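Local coordinates for aldehyde dehydrogenase family protein (Pseudomonas syringae pv. tomato, PDB 6X9L), which probably oxidises long-chain aliphatic aldehydes such as octanal, using NAD as the hydride acceptor, at residues V287-R301 and E391-D403. The protein carries 1 engineered substitution. Residues are numbered along the deposited sequence; the frame is centred on the assembly and turned at random.
Engineered in segment 287-301: A291 (natural residue Cys). With NAD (nicotinamide-adenine-dinucleotide), chain D; OYA (octanal), chain C.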
ATOM      1  N   VAL A 287     -23.476 -11.495 -16.697  1.00 40.09           N
ATOM      2  CA  VAL A 287     -24.271 -10.431 -17.312  1.00 39.95           C
ATOM      3  C   VAL A 287     -23.531  -9.097 -17.195  1.00 39.62           C
ATOM      4  O   VAL A 287     -24.108  -8.063 -16.833  1.00 39.38           O
ATOM      5  CB  VAL A 287     -25.706 -10.406 -16.730  1.00 40.01           C
ATOM      6  CG1 VAL A 287     -25.694 -10.420 -15.248  1.00 39.83           C
ATOM      7  CG2 VAL A 287     -26.523  -9.231 -17.260  1.00 40.02           C
ATOM      8  N   GLY A 288     -22.243  -9.112 -17.543  1.00 37.85           N
ATOM      9  CA  GLY A 288     -21.430  -7.926 -17.468  1.00 37.56           C
ATOM     10  C   GLY A 288     -21.107  -7.425 -16.076  1.00 37.35           C
ATOM     11  O   GLY A 288     -20.462  -6.382 -15.957  1.00 37.04           O
ATOM     12  N   GLN A 289     -21.532  -8.115 -15.017  1.00 42.20           N
ATOM     13  CA  GLN A 289     -21.338  -7.603 -13.661  1.00 41.99           C
ATOM     14  C   GLN A 289     -20.017  -8.132 -13.104  1.00 42.23           C
ATOM     15  O   GLN A 289     -19.962  -8.975 -12.211  1.00 42.39           O
ATOM     16  CB  GLN A 289     -22.519  -7.971 -12.782  1.00 42.07           C
ATOM     17  CG  GLN A 289     -23.845  -7.373 -13.244  1.00 42.10           C
ATOM     18  CD  GLN A 289     -25.029  -8.018 -12.554  1.00 42.27           C
ATOM     19  OE1 GLN A 289     -25.898  -7.341 -11.998  1.00 42.21           O
ATOM     20  NE2 GLN A 289     -25.060  -9.340 -12.573  1.00 42.52           N
ATOM     21  N   SER A 290     -18.934  -7.598 -13.667  1.00 48.33           N
ATOM     22  CA  SER A 290     -17.585  -8.044 -13.348  1.00 48.61           C
ATOM     23  C   SER A 290     -16.588  -6.959 -13.753  1.00 48.66           C
ATOM     24  O   SER A 290     -16.583  -6.507 -14.906  1.00 48.58           O
ATOM     25  CB  SER A 290     -17.293  -9.347 -14.061  1.00 49.13           C
ATOM     26  OG  SER A 290     -15.913  -9.564 -14.086  1.00 49.81           O
ATOM     27  N   ALA A 291     -15.751  -6.536 -12.800  1.00 44.18           N
ATOM     28  CA  ALA A 291     -14.859  -5.401 -13.041  1.00 43.89           C
ATOM     29  C   ALA A 291     -13.825  -5.705 -14.126  1.00 44.49           C
ATOM     30  O   ALA A 291     -13.412  -4.813 -14.873  1.00 44.42           O
ATOM     31  CB  ALA A 291     -14.160  -5.001 -11.734  1.00 43.61           C
ATOM     32  N   SER A 292     -13.365  -6.942 -14.208  1.00 46.49           N
ATOM     33  CA  SER A 292     -12.314  -7.259 -15.157  1.00 47.14           C
ATOM     34  C   SER A 292     -12.853  -7.640 -16.532  1.00 47.20           C
ATOM     35  O   SER A 292     -12.059  -7.962 -17.424  1.00 47.82           O
ATOM     36  CB  SER A 292     -11.437  -8.381 -14.601  1.00 47.90           C
ATOM     37  OG  SER A 292     -12.226  -9.476 -14.210  1.00 47.92           O
ATOM     38  N   ALA A 293     -14.165  -7.598 -16.730  1.00 46.27           N
ATOM     39  CA  ALA A 293     -14.733  -8.025 -17.999  1.00 46.46           C
ATOM     40  C   ALA A 293     -14.167  -7.194 -19.156  1.00 46.68           C
ATOM     41  O   ALA A 293     -14.053  -5.962 -19.050  1.00 46.45           O
ATOM     42  CB  ALA A 293     -16.259  -7.920 -17.962  1.00 45.97           C
ATOM     43  N   PRO A 294     -13.801  -7.832 -20.270  1.00 40.05           N
ATOM     44  CA  PRO A 294     -13.281  -7.151 -21.486  1.00 40.14           C
ATOM     45  C   PRO A 294     -14.360  -6.496 -22.348  1.00 39.69           C
ATOM     46  O   PRO A 294     -14.768  -6.982 -23.400  1.00 39.87           O
ATOM     47  CB  PRO A 294     -12.577  -8.291 -22.228  1.00 40.84           C
ATOM     48  CG  PRO A 294     -13.329  -9.535 -21.805  1.00 40.89           C
ATOM     49  CD  PRO A 294     -13.784  -9.298 -20.393  1.00 40.48           C
ATOM     50  N   THR A 295     -14.787  -5.313 -21.913  1.00 47.31           N
ATOM     51  CA  THR A 295     -15.923  -4.590 -22.472  1.00 46.96           C
ATOM     52  C   THR A 295     -15.555  -3.562 -23.547  1.00 46.91           C
ATOM     53  O   THR A 295     -16.455  -2.896 -24.076  1.00 46.67           O
ATOM     54  CB  THR A 295     -16.667  -3.886 -21.344  1.00 46.41           C
ATOM     55  OG1 THR A 295     -15.707  -3.200 -20.540  1.00 46.25           O
ATOM     56  CG2 THR A 295     -17.399  -4.890 -20.495  1.00 46.36           C
ATOM     57  N   ARG A 296     -14.272  -3.395 -23.860  1.00 45.08           N
ATOM     58  CA  ARG A 296     -13.827  -2.619 -25.018  1.00 45.27           C
ATOM     59  C   ARG A 296     -13.066  -3.569 -25.935  1.00 45.86           C
ATOM     60  O   ARG A 296     -11.938  -3.963 -25.619  1.00 46.04           O
ATOM     61  CB  ARG A 296     -12.937  -1.441 -24.607  1.00 45.07           C
ATOM     62  CG  ARG A 296     -13.646  -0.311 -23.888  1.00 44.42           C
ATOM     63  CD  ARG A 296     -12.762   0.294 -22.825  1.00 44.23           C
ATOM     64  NE  ARG A 296     -11.672   1.067 -23.396  1.00 44.49           N
ATOM     65  CZ  ARG A 296     -10.381   0.860 -23.148  1.00 44.81           C
ATOM     66  NH1 ARG A 296      -9.988  -0.091 -22.318  1.00 45.01           N
ATOM     67  NH2 ARG A 296      -9.474   1.629 -23.729  1.00 45.00           N
ATOM     68  N   MET A 297     -13.687  -3.950 -27.053  1.00 46.29           N
ATOM     69  CA  MET A 297     -13.080  -4.856 -28.024  1.00 46.94           C
ATOM     70  C   MET A 297     -12.450  -4.026 -29.137  1.00 47.11           C
ATOM     71  O   MET A 297     -13.155  -3.286 -29.840  1.00 47.00           O
ATOM     72  CB  MET A 297     -14.111  -5.838 -28.583  1.00 47.02           C
ATOM     73  CG  MET A 297     -13.504  -6.931 -29.425  1.00 47.53           C
ATOM     74  SD  MET A 297     -14.715  -8.048 -30.156  1.00 47.77           S
ATOM     75  CE  MET A 297     -14.877  -9.265 -28.839  1.00 47.65           C
ATOM     76  N   ILE A 298     -11.135  -4.155 -29.297  1.00 46.06           N
ATOM     77  CA  ILE A 298     -10.348  -3.265 -30.149  1.00 46.21           C
ATOM     78  C   ILE A 298      -9.851  -4.069 -31.346  1.00 46.88           C
ATOM     79  O   ILE A 298      -9.123  -5.063 -31.187  1.00 47.28           O
ATOM     80  CB  ILE A 298      -9.201  -2.624 -29.359  1.00 46.09           C
ATOM     81  CG1 ILE A 298      -9.803  -1.852 -28.179  1.00 45.34           C
ATOM     82  CG2 ILE A 298      -8.383  -1.696 -30.235  1.00 46.28           C
ATOM     83  CD1 ILE A 298      -8.854  -1.654 -27.025  1.00 45.39           C
ATOM     84  N   VAL A 299     -10.255  -3.643 -32.543  1.00 47.60           N
ATOM     85  CA  VAL A 299     -10.147  -4.475 -33.743  1.00 48.16           C
ATOM     86  C   VAL A 299      -9.767  -3.605 -34.927  1.00 48.42           C
ATOM     87  O   VAL A 299     -10.026  -2.394 -34.948  1.00 47.96           O
ATOM     88  CB  VAL A 299     -11.474  -5.214 -34.038  1.00 48.15           C
ATOM     89  CG1 VAL A 299     -11.812  -6.187 -32.916  1.00 47.94           C
ATOM     90  CG2 VAL A 299     -12.613  -4.224 -34.205  1.00 47.78           C
ATOM     91  N   PRO A 300      -9.122  -4.210 -35.937  1.00 53.09           N
ATOM     92  CA  PRO A 300      -8.714  -3.457 -37.139  1.00 53.34           C
ATOM     93  C   PRO A 300      -9.904  -2.864 -37.883  1.00 53.18           C
ATOM     94  O   PRO A 300     -10.927  -3.520 -38.074  1.00 53.22           O
ATOM     95  CB  PRO A 300      -8.002  -4.514 -37.996  1.00 53.95           C
ATOM     96  CG  PRO A 300      -7.568  -5.561 -37.033  1.00 53.97           C
ATOM     97  CD  PRO A 300      -8.609  -5.592 -35.949  1.00 53.48           C
ATOM     98  N   ARG A 301      -9.751  -1.617 -38.332  1.00 60.40           N
ATOM     99  CA  ARG A 301     -10.884  -0.919 -38.935  1.00 60.24           C
ATOM    100  C   ARG A 301     -11.447  -1.711 -40.103  1.00 60.79           C
ATOM    101  O   ARG A 301     -12.663  -1.908 -40.216  1.00 60.79           O
ATOM    102  CB  ARG A 301     -10.472   0.481 -39.392  1.00 60.22           C
ATOM    103  CG  ARG A 301     -11.621   1.342 -39.917  1.00 60.21           C
ATOM    104  CD  ARG A 301     -11.234   2.827 -39.959  1.00 60.30           C
ATOM    105  NE  ARG A 301     -11.644   3.546 -38.743  1.00 59.50           N
ATOM    106  CZ  ARG A 301     -10.821   3.941 -37.771  1.00 59.28           C
ATOM    107  NH1 ARG A 301      -9.523   3.694 -37.861  1.00 59.68           N
ATOM    108  NH2 ARG A 301     -11.290   4.584 -36.703  1.00 58.64           N
ATOM    109  N   GLU A 391     -17.066   2.566 -16.571  1.00 52.56           N
ATOM    110  CA  GLU A 391     -17.490   1.203 -16.319  1.00 49.92           C
ATOM    111  C   GLU A 391     -19.012   1.173 -16.242  1.00 48.43           C
ATOM    112  O   GLU A 391     -19.622   2.033 -15.594  1.00 49.01           O
ATOM    113  CB  GLU A 391     -16.865   0.694 -15.027  1.00 48.98           C
ATOM    114  CG  GLU A 391     -17.257  -0.720 -14.665  1.00 46.94           C
ATOM    115  CD  GLU A 391     -16.557  -1.190 -13.398  1.00 46.62           C
ATOM    116  OE1 GLU A 391     -16.428  -0.384 -12.447  1.00 47.11           O
ATOM    117  OE2 GLU A 391     -16.124  -2.361 -13.368  1.00 46.29           O
ATOM    118  N   ILE A 392     -19.621   0.202 -16.913  1.00 49.40           N
ATOM    119  CA  ILE A 392     -21.067   0.118 -16.984  1.00 47.96           C
ATOM    120  C   ILE A 392     -21.620  -0.952 -16.052  1.00 46.01           C
ATOM    121  O   ILE A 392     -22.710  -0.795 -15.494  1.00 45.50           O
ATOM    122  CB  ILE A 392     -21.507  -0.140 -18.436  1.00 48.04           C
ATOM    123  CG1 ILE A 392     -21.104   1.044 -19.321  1.00 50.48           C
ATOM    124  CG2 ILE A 392     -23.003  -0.387 -18.481  1.00 46.47           C
ATOM    125  CD1 ILE A 392     -21.115   0.723 -20.800  1.00 51.37           C
ATOM    126  N   PHE A 393     -20.878  -2.038 -15.879  1.00 36.08           N
ATOM    127  CA  PHE A 393     -21.265  -3.122 -14.979  1.00 34.80           C
ATOM    128  C   PHE A 393     -22.597  -3.741 -15.388  1.00 33.97           C
ATOM    129  O   PHE A 393     -23.439  -4.066 -14.559  1.00 33.29           O
ATOM    130  CB  PHE A 393     -21.287  -2.658 -13.525  1.00 34.63           C
ATOM    131  CG  PHE A 393     -20.574  -3.590 -12.605  1.00 34.56           C
ATOM    132  CD1 PHE A 393     -19.228  -3.874 -12.799  1.00 35.46           C
ATOM    133  CD2 PHE A 393     -21.263  -4.249 -11.588  1.00 34.03           C
ATOM    134  CE1 PHE A 393     -18.553  -4.773 -11.961  1.00 35.77           C
ATOM    135  CE2 PHE A 393     -20.613  -5.136 -10.742  1.00 34.29           C
ATOM    136  CZ  PHE A 393     -19.250  -5.406 -10.928  1.00 35.13           C
ATOM    137  N   GLY A 394     -22.767  -3.924 -16.690  1.00 50.78           N
ATOM    138  CA  GLY A 394     -23.885  -4.629 -17.263  1.00 50.59           C
ATOM    139  C   GLY A 394     -23.442  -5.145 -18.616  1.00 52.22           C
ATOM    140  O   GLY A 394     -22.287  -4.955 -19.017  1.00 53.60           O
ATOM    141  N   PRO A 395     -24.333  -5.801 -19.356  1.00 41.50           N
ATOM    142  CA  PRO A 395     -23.888  -6.472 -20.607  1.00 43.68           C
ATOM    143  C   PRO A 395     -23.862  -5.526 -21.811  1.00 44.07           C
ATOM    144  O   PRO A 395     -24.733  -5.535 -22.701  1.00 44.11           O
ATOM    145  CB  PRO A 395     -24.919  -7.587 -20.770  1.00 44.27           C
ATOM    146  CG  PRO A 395     -26.187  -6.970 -20.187  1.00 41.95           C
ATOM    147  CD  PRO A 395     -25.742  -6.102 -19.027  1.00 40.52           C
ATOM    148  N   VAL A 396     -22.824  -4.691 -21.848  1.00 42.81           N
ATOM    149  CA  VAL A 396     -22.690  -3.627 -22.827  1.00 42.92           C
ATOM    150  C   VAL A 396     -21.266  -3.688 -23.345  1.00 43.42           C
ATOM    151  O   VAL A 396     -20.317  -3.425 -22.596  1.00 43.85           O
ATOM    152  CB  VAL A 396     -22.996  -2.244 -22.234  1.00 43.18           C
ATOM    153  CG1 VAL A 396     -22.782  -1.157 -23.281  1.00 43.64           C
ATOM    154  CG2 VAL A 396     -24.416  -2.206 -21.669  1.00 42.71           C
ATOM    155  N   LEU A 397     -21.109  -4.032 -24.616  1.00 39.95           N
ATOM    156  CA  LEU A 397     -19.797  -4.198 -25.214  1.00 40.35           C
ATOM    157  C   LEU A 397     -19.584  -3.099 -26.244  1.00 40.68           C
ATOM    158  O   LEU A 397     -20.470  -2.838 -27.065  1.00 40.37           O
ATOM    159  CB  LEU A 397     -19.667  -5.581 -25.856  1.00 40.47           C
ATOM    160  CG  LEU A 397     -18.458  -5.827 -26.772  1.00 40.89           C
ATOM    161  CD1 LEU A 397     -17.160  -5.656 -26.003  1.00 41.32           C
ATOM    162  CD2 LEU A 397     -18.520  -7.195 -27.412  1.00 41.09           C
ATOM    163  N   CYS A 398     -18.416  -2.451 -26.186  1.00 47.67           N
ATOM    164  CA  CYS A 398     -18.021  -1.429 -27.145  1.00 48.21           C
ATOM    165  C   CYS A 398     -17.045  -2.004 -28.156  1.00 48.28           C
ATOM    166  O   CYS A 398     -16.121  -2.736 -27.796  1.00 48.43           O
ATOM    167  CB  CYS A 398     -17.376  -0.227 -26.451  1.00 49.19           C
ATOM    168  SG  CYS A 398     -18.543   0.808 -25.559  1.00 49.69           S
ATOM    169  N   LEU A 399     -17.266  -1.668 -29.422  1.00 52.61           N
ATOM    170  CA  LEU A 399     -16.378  -2.013 -30.524  1.00 52.80           C
ATOM    171  C   LEU A 399     -15.632  -0.756 -30.952  1.00 53.64           C
ATOM    172  O   LEU A 399     -16.262   0.263 -31.251  1.00 54.01           O
ATOM    173  CB  LEU A 399     -17.181  -2.574 -31.696  1.00 52.23           C
ATOM    174  CG  LEU A 399     -17.374  -4.082 -31.837  1.00 51.92           C
ATOM    175  CD1 LEU A 399     -17.161  -4.818 -30.533  1.00 51.91           C
ATOM    176  CD2 LEU A 399     -18.764  -4.357 -32.389  1.00 51.41           C
ATOM    177  N   ILE A 400     -14.302  -0.826 -30.978  1.00 46.35           N
ATOM    178  CA  ILE A 400     -13.448   0.312 -31.326  1.00 47.33           C
ATOM    179  C   ILE A 400     -12.466  -0.105 -32.415  1.00 47.52           C
ATOM    180  O   ILE A 400     -11.850  -1.176 -32.334  1.00 47.28           O
ATOM    181  CB  ILE A 400     -12.675   0.840 -30.102  1.00 48.09           C
ATOM    182  CG1 ILE A 400     -13.639   1.276 -29.000  1.00 47.96           C
ATOM    183  CG2 ILE A 400     -11.712   1.963 -30.512  1.00 49.31           C
ATOM    184  CD1 ILE A 400     -12.970   1.415 -27.654  1.00 48.36           C
ATOM    185  N   ALA A 401     -12.307   0.752 -33.424  1.00 48.51           N
ATOM    186  CA  ALA A 401     -11.459   0.456 -34.569  1.00 48.70           C
ATOM    187  C   ALA A 401     -10.082   1.077 -34.395  1.00 49.78           C
ATOM    188  O   ALA A 401      -9.923   2.100 -33.723  1.00 50.56           O
ATOM    189  CB  ALA A 401     -12.083   0.977 -35.865  1.00 48.63           C
ATOM    190  N   TYR A 402      -9.089   0.449 -35.025  1.00 50.84           N
ATOM    191  CA  TYR A 402      -7.727   0.963 -35.038  1.00 51.76           C
ATOM    192  C   TYR A 402      -7.097   0.757 -36.418  1.00 51.91           C
ATOM    193  O   TYR A 402      -7.490  -0.134 -37.177  1.00 51.28           O
ATOM    194  CB  TYR A 402      -6.890   0.311 -33.923  1.00 51.91           C
ATOM    195  CG  TYR A 402      -6.553  -1.159 -34.120  1.00 51.45           C
ATOM    196  CD1 TYR A 402      -5.575  -1.557 -35.033  1.00 51.75           C
ATOM    197  CD2 TYR A 402      -7.176  -2.151 -33.361  1.00 50.73           C
ATOM    198  CE1 TYR A 402      -5.251  -2.895 -35.209  1.00 51.60           C
ATOM    199  CE2 TYR A 402      -6.852  -3.500 -33.531  1.00 50.56           C
ATOM    200  CZ  TYR A 402      -5.888  -3.862 -34.451  1.00 51.10           C
ATOM    201  OH  TYR A 402      -5.545  -5.185 -34.622  1.00 51.27           O
ATOM    202  N   ASP A 403      -6.110   1.597 -36.737  1.00 66.29           N
ATOM    203  CA  ASP A 403      -5.418   1.551 -38.019  1.00 66.46           C
ATOM    204  C   ASP A 403      -3.985   1.047 -37.934  1.00 66.99           C
ATOM    205  O   ASP A 403      -3.395   0.758 -38.978  1.00 67.13           O
ATOM    206  CB  ASP A 403      -5.390   2.944 -38.662  1.00 67.20           C
ATOM    207  CG  ASP A 403      -6.778   3.519 -38.884  1.00 67.00           C
ATOM    208  OD1 ASP A 403      -7.595   2.885 -39.601  1.00 66.12           O
ATOM    209  OD2 ASP A 403      -7.048   4.615 -38.336  1.00 67.74           O
TER
HETATM  210  PA  NAD D 702     -19.771  -0.412  -4.018  1.00 30.16           P
HETATM  211  O1A NAD D 702     -18.502   0.346  -4.183  1.00 28.20           O
HETATM  212  O2A NAD D 702     -20.983   0.424  -4.160  1.00 31.14           O
HETATM  213  O5B NAD D 702     -19.798  -1.206  -2.607  1.00 29.68           O
HETATM  214  C5B NAD D 702     -18.784  -2.134  -2.267  1.00 28.55           C
HETATM  215  C4B NAD D 702     -18.799  -2.400  -0.755  1.00 26.47           C
HETATM  216  O4B NAD D 702     -18.520  -1.194  -0.075  1.00 25.69           O
HETATM  217  C3B NAD D 702     -20.156  -2.851  -0.233  1.00 27.48           C
HETATM  218  O3B NAD D 702     -19.935  -3.792   0.810  1.00 24.94           O
HETATM  219  C2B NAD D 702     -20.774  -1.587   0.340  1.00 28.59           C
HETATM  220  O2B NAD D 702     -21.668  -1.837   1.403  1.00 31.06           O
HETATM  221  C1B NAD D 702     -19.542  -0.911   0.873  1.00 27.32           C
HETATM  222  N9A NAD D 702     -19.631   0.542   0.923  1.00 26.35           N
HETATM  223  C8A NAD D 702     -20.377   1.394   0.135  1.00 27.52           C
HETATM  224  N7A NAD D 702     -20.073   2.658   0.516  1.00 29.18           N
HETATM  225  C5A NAD D 702     -19.161   2.612   1.515  1.00 29.92           C
HETATM  226  C6A NAD D 702     -18.517   3.593   2.254  1.00 31.54           C
HETATM  227  N6A NAD D 702     -18.648   4.875   1.916  1.00 33.16           N
HETATM  228  N1A NAD D 702     -17.603   3.213   3.214  1.00 28.66           N
HETATM  229  C2A NAD D 702     -17.330   1.885   3.445  1.00 31.21           C
HETATM  230  N3A NAD D 702     -17.970   0.909   2.709  1.00 26.74           N
HETATM  231  C4A NAD D 702     -18.870   1.283   1.770  1.00 27.40           C
HETATM  232  O3  NAD D 702     -19.711  -1.681  -5.008  1.00 35.97           O
HETATM  233  PN  NAD D 702     -20.629  -2.010  -6.287  1.00 43.35           P
HETATM  234  O1N NAD D 702     -20.439  -0.959  -7.315  1.00 43.32           O
HETATM  235  O2N NAD D 702     -21.991  -2.354  -5.842  1.00 46.15           O
HETATM  236  O5D NAD D 702     -19.776  -3.348  -6.672  1.00 35.80           O
HETATM  237  C5D NAD D 702     -19.346  -3.536  -7.998  1.00 26.13           C
HETATM  238  C4D NAD D 702     -17.996  -2.838  -8.180  1.00 25.78           C
HETATM  239  O4D NAD D 702     -16.972  -3.610  -7.576  1.00 29.74           O
HETATM  240  C3D NAD D 702     -17.645  -2.722  -9.650  1.00 27.12           C
HETATM  241  O3D NAD D 702     -16.941  -1.522  -9.857  1.00 28.21           O
HETATM  242  C2D NAD D 702     -16.675  -3.860  -9.837  1.00 26.26           C
HETATM  243  O2D NAD D 702     -15.808  -3.659 -10.932  1.00 30.05           O
HETATM  244  C1D NAD D 702     -15.934  -3.844  -8.503  1.00 24.96           C
HETATM  245  N1N NAD D 702     -15.244  -5.131  -8.356  1.00 27.90           N
HETATM  246  C2N NAD D 702     -13.876  -5.166  -8.379  1.00 26.51           C
HETATM  247  C3N NAD D 702     -13.210  -6.381  -8.294  1.00 29.75           C
HETATM  248  C7N NAD D 702     -11.716  -6.474  -8.333  1.00 27.07           C
HETATM  249  O7N NAD D 702     -11.150  -7.695  -7.929  1.00 27.13           O
HETATM  250  N7N NAD D 702     -10.957  -5.456  -8.748  1.00 24.34           N
HETATM  251  C4N NAD D 702     -13.936  -7.562  -8.190  1.00 32.89           C
HETATM  252  C5N NAD D 702     -15.322  -7.513  -8.178  1.00 30.75           C
HETATM  253  C6N NAD D 702     -15.971  -6.287  -8.273  1.00 30.55           C
HETATM  254  C14 OYA C 701     -13.433 -16.531 -15.142  1.00 56.33           C
HETATM  255  C5  OYA C 701     -13.773 -15.229 -14.440  1.00 58.83           C
HETATM  256  C6  OYA C 701     -13.512 -15.389 -12.955  1.00 61.75           C
HETATM  257  C11 OYA C 701     -14.265 -14.323 -12.194  1.00 55.40           C
HETATM  258  C7  OYA C 701     -13.487 -13.018 -12.173  1.00 54.17           C
HETATM  259  C8  OYA C 701     -14.267 -12.042 -11.295  1.00 54.66           C
HETATM  260  C9  OYA C 701     -13.427 -10.850 -10.849  1.00 59.15           C
HETATM  261  C10 OYA C 701     -13.930  -9.562 -11.468  1.00 59.90           C
HETATM  262  OAB OYA C 701     -14.814  -8.935 -10.920  1.00 58.11           O
HETATM  263  O   HOH W   1     -18.492  -1.007 -22.686  1.00 42.30           O
HETATM  264  O   HOH W   2     -17.785  -1.370 -18.682  1.00 47.74           O
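The F393 ring lies between the 287-295 loop and the cofactor: the CA of Q289 sits over one face, 3.9 Å from the ring centroid, and C3D of the nicotinamide ribose lies over the opposite face, while A291 meets the rim. Beside it the E391 chain, extended at chi1 and chi2, carries its carboxylate to the same ribose, where OE1 accepts a hydrogen bond from NAD O3D (2.9 Å). The backbone N-H of A291, engineered from the natural cysteine, donates a hydrogen bond to octanal OAB (N to OAB 3.2 Å), and OG of S290 and OG of S292 both approach the aldehyde carbon. G288 packs directly against the G394-P395 backbone, and CG2 of V287 lies alongside CD of P395.

Farther on, strands 296-300 and 396-402 run parallel, joined by alternating backbone bonds such as M297 N to C398 O (2.8 Å). M297 and L399 project from one face of the sheet, CB of M297 touching CD1 of L399 at 3.8 Å; R296, I298, C398 and I400 occupy the other, where helix 405-413 packs against both isoleucines. CG of Y402 stands between its backbone N and carbonyl carbon (chi1 70°), bringing the ring face against CA of P300 in a CH-pi contact (3.9 Å to the centroid); I298 CG2 comes to the ring edge, and OH is hydrogen-bonded to L266 O. At the exposed end, NH1 of R301 faces both carboxylate oxygens of D403, 2.7 Å from each, in a salt bridge whose hydrogen bond to OD1 is weak; A401 CB covers one guanidinium face.

These are neighbouring parallel strands of the aldehyde dehydrogenase catalytic domain, whose preceding loops converge on the nicotinamide ribose and the engineered A291, whose natural cysteine is probably the family's nucleophile.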